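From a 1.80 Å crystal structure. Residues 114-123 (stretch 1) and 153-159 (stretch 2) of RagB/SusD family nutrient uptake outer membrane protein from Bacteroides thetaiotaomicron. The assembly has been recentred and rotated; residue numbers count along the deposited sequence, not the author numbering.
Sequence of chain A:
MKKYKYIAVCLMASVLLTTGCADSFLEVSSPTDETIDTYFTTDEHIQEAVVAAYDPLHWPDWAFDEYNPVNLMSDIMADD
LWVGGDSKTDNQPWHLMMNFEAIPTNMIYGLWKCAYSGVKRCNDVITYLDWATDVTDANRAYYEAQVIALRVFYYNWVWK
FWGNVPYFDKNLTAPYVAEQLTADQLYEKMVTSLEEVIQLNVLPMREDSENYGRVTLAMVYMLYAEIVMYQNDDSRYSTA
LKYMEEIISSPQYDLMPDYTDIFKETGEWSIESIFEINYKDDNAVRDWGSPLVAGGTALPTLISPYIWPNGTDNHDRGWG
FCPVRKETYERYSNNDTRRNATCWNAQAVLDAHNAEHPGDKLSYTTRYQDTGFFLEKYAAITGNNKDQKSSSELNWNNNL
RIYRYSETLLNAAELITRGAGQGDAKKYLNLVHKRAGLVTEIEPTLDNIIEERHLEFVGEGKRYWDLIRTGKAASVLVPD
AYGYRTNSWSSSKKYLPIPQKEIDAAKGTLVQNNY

Stretch 1 114-123: CAYSGVKRCN
Stretch 2 (153-159) FYYNWVW

Both stretches are helical throughout, and both helices continue beyond the segments. They run roughly antiparallel, at 151° between N-to-C directions, with axes 8.4 Å apart at closest approach. The register is set by Ala115 and Tyr154, whose CA atoms lie 4.8 Å apart. No hydrogen bond crosses the interface; packing holds it, burying 475 Å² in total.

Cys114 (chi1 m) rests its CB 4.1 Å from Trp157 CZ3. Trp157 points toward stretch 1 with chi1 -78° and chi2 -10°. Ala115 is small enough for close backbone approach: its O is 3.4 Å from Tyr154 CB, and its CA is 3.9 Å from Trp157 CE3. Its CB meets Val158 CG1 at 3.7 Å. The same O accepts the helical bond from Val119 N at 3.0 Å.

Tyr116 leaves its helix pointing away, but chi1 -79° and chi2 -69° bring the ring back. Its CE2 lies 3.9 Å from Val158 CG1, and its CE1 lies 4.0 Å from Tyr155 CE1. Ser117 makes no contact.

Gly118 gives Tyr154 its room. The Gly118 CA sits over the Tyr154 ring face, 3.5 Å from the centroid, in a CH-pi contact. An ideal CB here would be 2.4 Å from Tyr154 CD2, a clash. Tyr154 (chi1 -65°, chi2 -60°) is a knob among Ala115, Gly118, Val119 and Cys122.

Val119 (chi1 171°, t) points toward stretch 2. Its CG2 lies over the Tyr155 ring face, 3.8 Å from the centroid, and its CG1 is 3.3 Å from Tyr155 OH. Tyr155 takes chi1 -87° and chi2 -60°; its hydroxyl is hydrogen-bonded elsewhere in the structure.

Lys120 and Arg121 make no contact. Cys122 (chi1 m) places SG at the Tyr154 ring edge, 4.0 Å from Tyr154 CE2. Asn123 is buried but stays clear.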

ATOM      1  N   CYS A 114      -2.687  -6.881  12.740  1.00 23.60           N
ATOM      2  CA  CYS A 114      -1.590  -7.315  11.839  1.00 21.99           C
ATOM      3  C   CYS A 114      -0.312  -6.545  12.139  1.00 18.13           C
ATOM      4  O   CYS A 114       0.777  -7.176  12.159  1.00 21.86           O
ATOM      5  CB  CYS A 114      -1.978  -7.172  10.368  1.00 20.45           C
ATOM      6  SG  CYS A 114      -3.376  -8.182   9.871  1.00 22.32           S
ATOM      7  N   ALA A 115      -0.382  -5.230  12.347  1.00 20.05           N
ATOM      8  CA  ALA A 115       0.794  -4.380  12.579  1.00 20.58           C
ATOM      9  C   ALA A 115       1.493  -4.850  13.851  1.00 22.80           C
ATOM     10  O   ALA A 115       2.748  -5.045  13.841  1.00 20.30           O
ATOM     11  CB  ALA A 115       0.373  -2.951  12.705  1.00 20.36           C
ATOM     12  N   TYR A 116       0.718  -5.079  14.912  1.00 24.53           N
ATOM     13  CA  TYR A 116       1.327  -5.434  16.226  1.00 24.15           C
ATOM     14  C   TYR A 116       1.786  -6.890  16.202  1.00 25.04           C
ATOM     15  O   TYR A 116       2.774  -7.163  16.920  1.00 27.74           O
ATOM     16  CB  TYR A 116       0.403  -5.060  17.389  1.00 23.48           C
ATOM     17  CG  TYR A 116       0.501  -3.590  17.680  1.00 23.72           C
ATOM     18  CD1 TYR A 116       1.645  -3.034  18.227  1.00 24.31           C
ATOM     19  CD2 TYR A 116      -0.526  -2.725  17.349  1.00 25.17           C
ATOM     20  CE1 TYR A 116       1.761  -1.672  18.452  1.00 22.56           C
ATOM     21  CE2 TYR A 116      -0.435  -1.364  17.589  1.00 24.94           C
ATOM     22  CZ  TYR A 116       0.695  -0.837  18.184  1.00 25.05           C
ATOM     23  OH  TYR A 116       0.809   0.512  18.362  1.00 25.19           O
ATOM     24  N   SER A 117       1.172  -7.781  15.410  1.00 25.04           N
ATOM     25  CA  SER A 117       1.688  -9.168  15.213  1.00 25.62           C
ATOM     26  C   SER A 117       3.060  -9.087  14.559  1.00 26.22           C
ATOM     27  O   SER A 117       4.005  -9.763  15.043  1.00 25.35           O
ATOM     28  CB  SER A 117       0.768 -10.055  14.419  1.00 27.00           C
ATOM     29  OG  SER A 117      -0.510 -10.070  15.035  1.00 27.25           O
ATOM     30  N   GLY A 118       3.191  -8.259  13.523  1.00 23.95           N
ATOM     31  CA  GLY A 118       4.488  -7.994  12.884  1.00 23.27           C
ATOM     32  C   GLY A 118       5.528  -7.520  13.906  1.00 25.47           C
ATOM     33  O   GLY A 118       6.606  -8.148  13.999  1.00 24.85           O
ATOM     34  N   VAL A 119       5.204  -6.476  14.658  1.00 23.78           N
ATOM     35  CA  VAL A 119       6.092  -5.871  15.684  1.00 24.95           C
ATOM     36  C   VAL A 119       6.536  -6.972  16.657  1.00 26.11           C
ATOM     37  O   VAL A 119       7.751  -7.036  16.956  1.00 28.31           O
ATOM     38  CB  VAL A 119       5.411  -4.708  16.416  1.00 26.62           C
ATOM     39  CG1 VAL A 119       6.262  -4.265  17.585  1.00 26.67           C
ATOM     40  CG2 VAL A 119       5.124  -3.512  15.531  1.00 26.02           C
ATOM     41  N   LYS A 120       5.612  -7.782  17.150  1.00 30.22           N
ATOM     42  CA  LYS A 120       5.917  -8.843  18.154  1.00 33.79           C
ATOM     43  C   LYS A 120       6.893  -9.844  17.537  1.00 35.35           C
ATOM     44  O   LYS A 120       7.849 -10.214  18.204  1.00 30.72           O
ATOM     45  CB  LYS A 120       4.653  -9.557  18.643  1.00 36.99           C
ATOM     46  CG  LYS A 120       3.821  -8.731  19.623  1.00 46.62           C
ATOM     47  CD  LYS A 120       2.459  -9.303  19.988  1.00 49.90           C
ATOM     48  CE  LYS A 120       1.816  -8.587  21.163  1.00 53.62           C
ATOM     49  NZ  LYS A 120       0.333  -8.617  21.078  1.00 54.69           N
ATOM     50  N   ARG A 121       6.683 -10.245  16.283  1.00 28.12           N
ATOM     51  CA  ARG A 121       7.572 -11.248  15.647  1.00 28.71           C
ATOM     52  C   ARG A 121       8.971 -10.667  15.445  1.00 25.02           C
ATOM     53  O   ARG A 121       9.928 -11.445  15.599  1.00 28.70           O
ATOM     54  CB  ARG A 121       6.949 -11.783  14.354  1.00 28.85           C
ATOM     55  CG  ARG A 121       5.680 -12.560  14.622  1.00 30.16           C
ATOM     56  CD  ARG A 121       5.170 -13.171  13.356  1.00 31.31           C
ATOM     57  NE  ARG A 121       4.023 -14.001  13.617  1.00 28.66           N
ATOM     58  CZ  ARG A 121       3.630 -14.971  12.840  1.00 27.06           C
ATOM     59  NH1 ARG A 121       4.282 -15.237  11.714  1.00 28.34           N
ATOM     60  NH2 ARG A 121       2.588 -15.695  13.195  1.00 29.24           N
ATOM     61  N   CYS A 122       9.090  -9.378  15.119  1.00 23.04           N
ATOM     62  CA  CYS A 122      10.379  -8.651  14.969  1.00 24.50           C
ATOM     63  C   CYS A 122      11.122  -8.650  16.326  1.00 28.91           C
ATOM     64  O   CYS A 122      12.333  -8.953  16.351  1.00 28.75           O
ATOM     65  CB  CYS A 122      10.171  -7.240  14.420  1.00 24.37           C
ATOM     66  SG  CYS A 122       9.623  -7.279  12.670  1.00 24.08           S
ATOM     67  N   ASN A 123      10.417  -8.281  17.391  1.00 28.40           N
ATOM     68  CA  ASN A 123      10.961  -8.231  18.779  1.00 31.64           C
ATOM     69  C   ASN A 123      11.460  -9.626  19.195  1.00 30.88           C
ATOM     70  O   ASN A 123      12.545  -9.701  19.844  1.00 30.98           O
ATOM     71  CB  ASN A 123       9.903  -7.636  19.715  1.00 31.58           C
ATOM     72  CG  ASN A 123       9.733  -6.147  19.512  1.00 30.73           C
ATOM     73  OD1 ASN A 123      10.578  -5.495  18.880  1.00 29.76           O
ATOM     74  ND2 ASN A 123       8.689  -5.601  20.118  1.00 32.59           N
ATOM     75  N   PHE A 153       8.373  -0.733   9.355  1.00 19.57           N
ATOM     76  CA  PHE A 153       7.330  -0.916   8.289  1.00 20.23           C
ATOM     77  C   PHE A 153       5.969  -1.175   8.974  1.00 21.24           C
ATOM     78  O   PHE A 153       4.959  -0.511   8.679  1.00 22.70           O
ATOM     79  CB  PHE A 153       7.753  -2.005   7.292  1.00 19.20           C
ATOM     80  CG  PHE A 153       6.883  -2.056   6.049  1.00 19.50           C
ATOM     81  CD1 PHE A 153       5.644  -2.666   6.058  1.00 17.94           C
ATOM     82  CD2 PHE A 153       7.235  -1.316   4.920  1.00 22.46           C
ATOM     83  CE1 PHE A 153       4.826  -2.651   4.935  1.00 18.88           C
ATOM     84  CE2 PHE A 153       6.405  -1.274   3.815  1.00 21.35           C
ATOM     85  CZ  PHE A 153       5.207  -1.958   3.821  1.00 20.50           C
ATOM     86  N   TYR A 154       5.932  -2.019   9.998  1.00 21.01           N
ATOM     87  CA  TYR A 154       4.671  -2.330  10.703  1.00 20.88           C
ATOM     88  C   TYR A 154       4.224  -1.123  11.555  1.00 23.03           C
ATOM     89  O   TYR A 154       2.994  -0.848  11.612  1.00 22.21           O
ATOM     90  CB  TYR A 154       4.847  -3.608  11.515  1.00 20.81           C
ATOM     91  CG  TYR A 154       5.092  -4.871  10.742  1.00 21.53           C
ATOM     92  CD1 TYR A 154       4.153  -5.332   9.819  1.00 19.45           C
ATOM     93  CD2 TYR A 154       6.183  -5.678  11.009  1.00 19.69           C
ATOM     94  CE1 TYR A 154       4.319  -6.542   9.176  1.00 20.59           C
ATOM     95  CE2 TYR A 154       6.379  -6.871  10.336  1.00 18.99           C
ATOM     96  CZ  TYR A 154       5.447  -7.308   9.408  1.00 19.71           C
ATOM     97  OH  TYR A 154       5.579  -8.508   8.757  1.00 20.03           O
ATOM     98  N   TYR A 155       5.162  -0.435  12.235  1.00 23.61           N
ATOM     99  CA  TYR A 155       4.833   0.777  13.035  1.00 24.49           C
ATOM    100  C   TYR A 155       4.312   1.892  12.119  1.00 24.07           C
ATOM    101  O   TYR A 155       3.434   2.620  12.521  1.00 23.69           O
ATOM    102  CB  TYR A 155       6.029   1.289  13.844  1.00 25.46           C
ATOM    103  CG  TYR A 155       6.124   0.615  15.184  1.00 27.12           C
ATOM    104  CD1 TYR A 155       5.078   0.721  16.074  1.00 28.68           C
ATOM    105  CD2 TYR A 155       7.237  -0.106  15.578  1.00 30.32           C
ATOM    106  CE1 TYR A 155       5.101   0.105  17.314  1.00 31.55           C
ATOM    107  CE2 TYR A 155       7.279  -0.718  16.827  1.00 28.83           C
ATOM    108  CZ  TYR A 155       6.207  -0.628  17.691  1.00 28.97           C
ATOM    109  OH  TYR A 155       6.212  -1.224  18.929  1.00 30.26           O
ATOM    110  N   ASN A 156       4.786   1.952  10.876  1.00 21.73           N
ATOM    111  CA  ASN A 156       4.345   2.948   9.894  1.00 20.87           C
ATOM    112  C   ASN A 156       2.854   2.732   9.612  1.00 19.36           C
ATOM    113  O   ASN A 156       2.132   3.728   9.453  1.00 18.97           O
ATOM    114  CB  ASN A 156       5.223   2.871   8.636  1.00 22.75           C
ATOM    115  CG  ASN A 156       4.848   3.940   7.656  1.00 24.92           C
ATOM    116  OD1 ASN A 156       4.821   5.126   8.017  1.00 22.11           O
ATOM    117  ND2 ASN A 156       4.550   3.519   6.420  1.00 24.24           N
ATOM    118  N   TRP A 157       2.370   1.489   9.587  1.00 18.98           N
ATOM    119  CA  TRP A 157       0.934   1.240   9.322  1.00 18.95           C
ATOM    120  C   TRP A 157       0.138   1.929  10.461  1.00 22.75           C
ATOM    121  O   TRP A 157      -0.829   2.637  10.200  1.00 21.99           O
ATOM    122  CB  TRP A 157       0.653  -0.256   9.308  1.00 21.12           C
ATOM    123  CG  TRP A 157       1.047  -1.018   8.068  1.00 19.27           C
ATOM    124  CD1 TRP A 157       1.461  -0.528   6.868  1.00 23.71           C
ATOM    125  CD2 TRP A 157       0.973  -2.444   7.917  1.00 19.82           C
ATOM    126  NE1 TRP A 157       1.661  -1.557   5.984  1.00 21.76           N
ATOM    127  CE2 TRP A 157       1.354  -2.740   6.588  1.00 20.57           C
ATOM    128  CE3 TRP A 157       0.606  -3.496   8.760  1.00 22.40           C
ATOM    129  CZ2 TRP A 157       1.426  -4.041   6.106  1.00 21.32           C
ATOM    130  CZ3 TRP A 157       0.616  -4.790   8.259  1.00 24.21           C
ATOM    131  CH2 TRP A 157       1.008  -5.049   6.936  1.00 22.58           C
ATOM    132  N   VAL A 158       0.511   1.694  11.717  1.00 21.82           N
ATOM    133  CA  VAL A 158      -0.277   2.275  12.847  1.00 21.53           C
ATOM    134  C   VAL A 158       0.048   3.750  13.051  1.00 20.29           C
ATOM    135  O   VAL A 158      -0.877   4.474  13.436  1.00 23.11           O
ATOM    136  CB  VAL A 158      -0.181   1.442  14.138  1.00 21.31           C
ATOM    137  CG1 VAL A 158      -1.076   0.218  14.072  1.00 22.08           C
ATOM    138  CG2 VAL A 158       1.240   1.046  14.479  1.00 23.52           C
ATOM    139  N   TRP A 159       1.266   4.184  12.781  1.00 20.69           N
ATOM    140  CA  TRP A 159       1.676   5.607  12.868  1.00 23.23           C
ATOM    141  C   TRP A 159       0.804   6.439  11.920  1.00 25.71           C
ATOM    142  O   TRP A 159       0.209   7.484  12.337  1.00 23.30           O
ATOM    143  CB  TRP A 159       3.159   5.751  12.581  1.00 22.94           C
ATOM    144  CG  TRP A 159       3.704   7.147  12.576  1.00 22.60           C
ATOM    145  CD1 TRP A 159       3.748   8.018  13.634  1.00 24.16           C
ATOM    146  CD2 TRP A 159       4.309   7.833  11.467  1.00 23.51           C
ATOM    147  NE1 TRP A 159       4.340   9.189  13.258  1.00 24.71           N
ATOM    148  CE2 TRP A 159       4.669   9.120  11.923  1.00 23.41           C
ATOM    149  CE3 TRP A 159       4.548   7.508  10.126  1.00 21.61           C
ATOM    150  CZ2 TRP A 159       5.291  10.046  11.098  1.00 22.86           C
ATOM    151  CZ3 TRP A 159       5.165   8.422   9.303  1.00 24.24           C
ATOM    152  CH2 TRP A 159       5.558   9.675   9.790  1.00 24.82           C
TER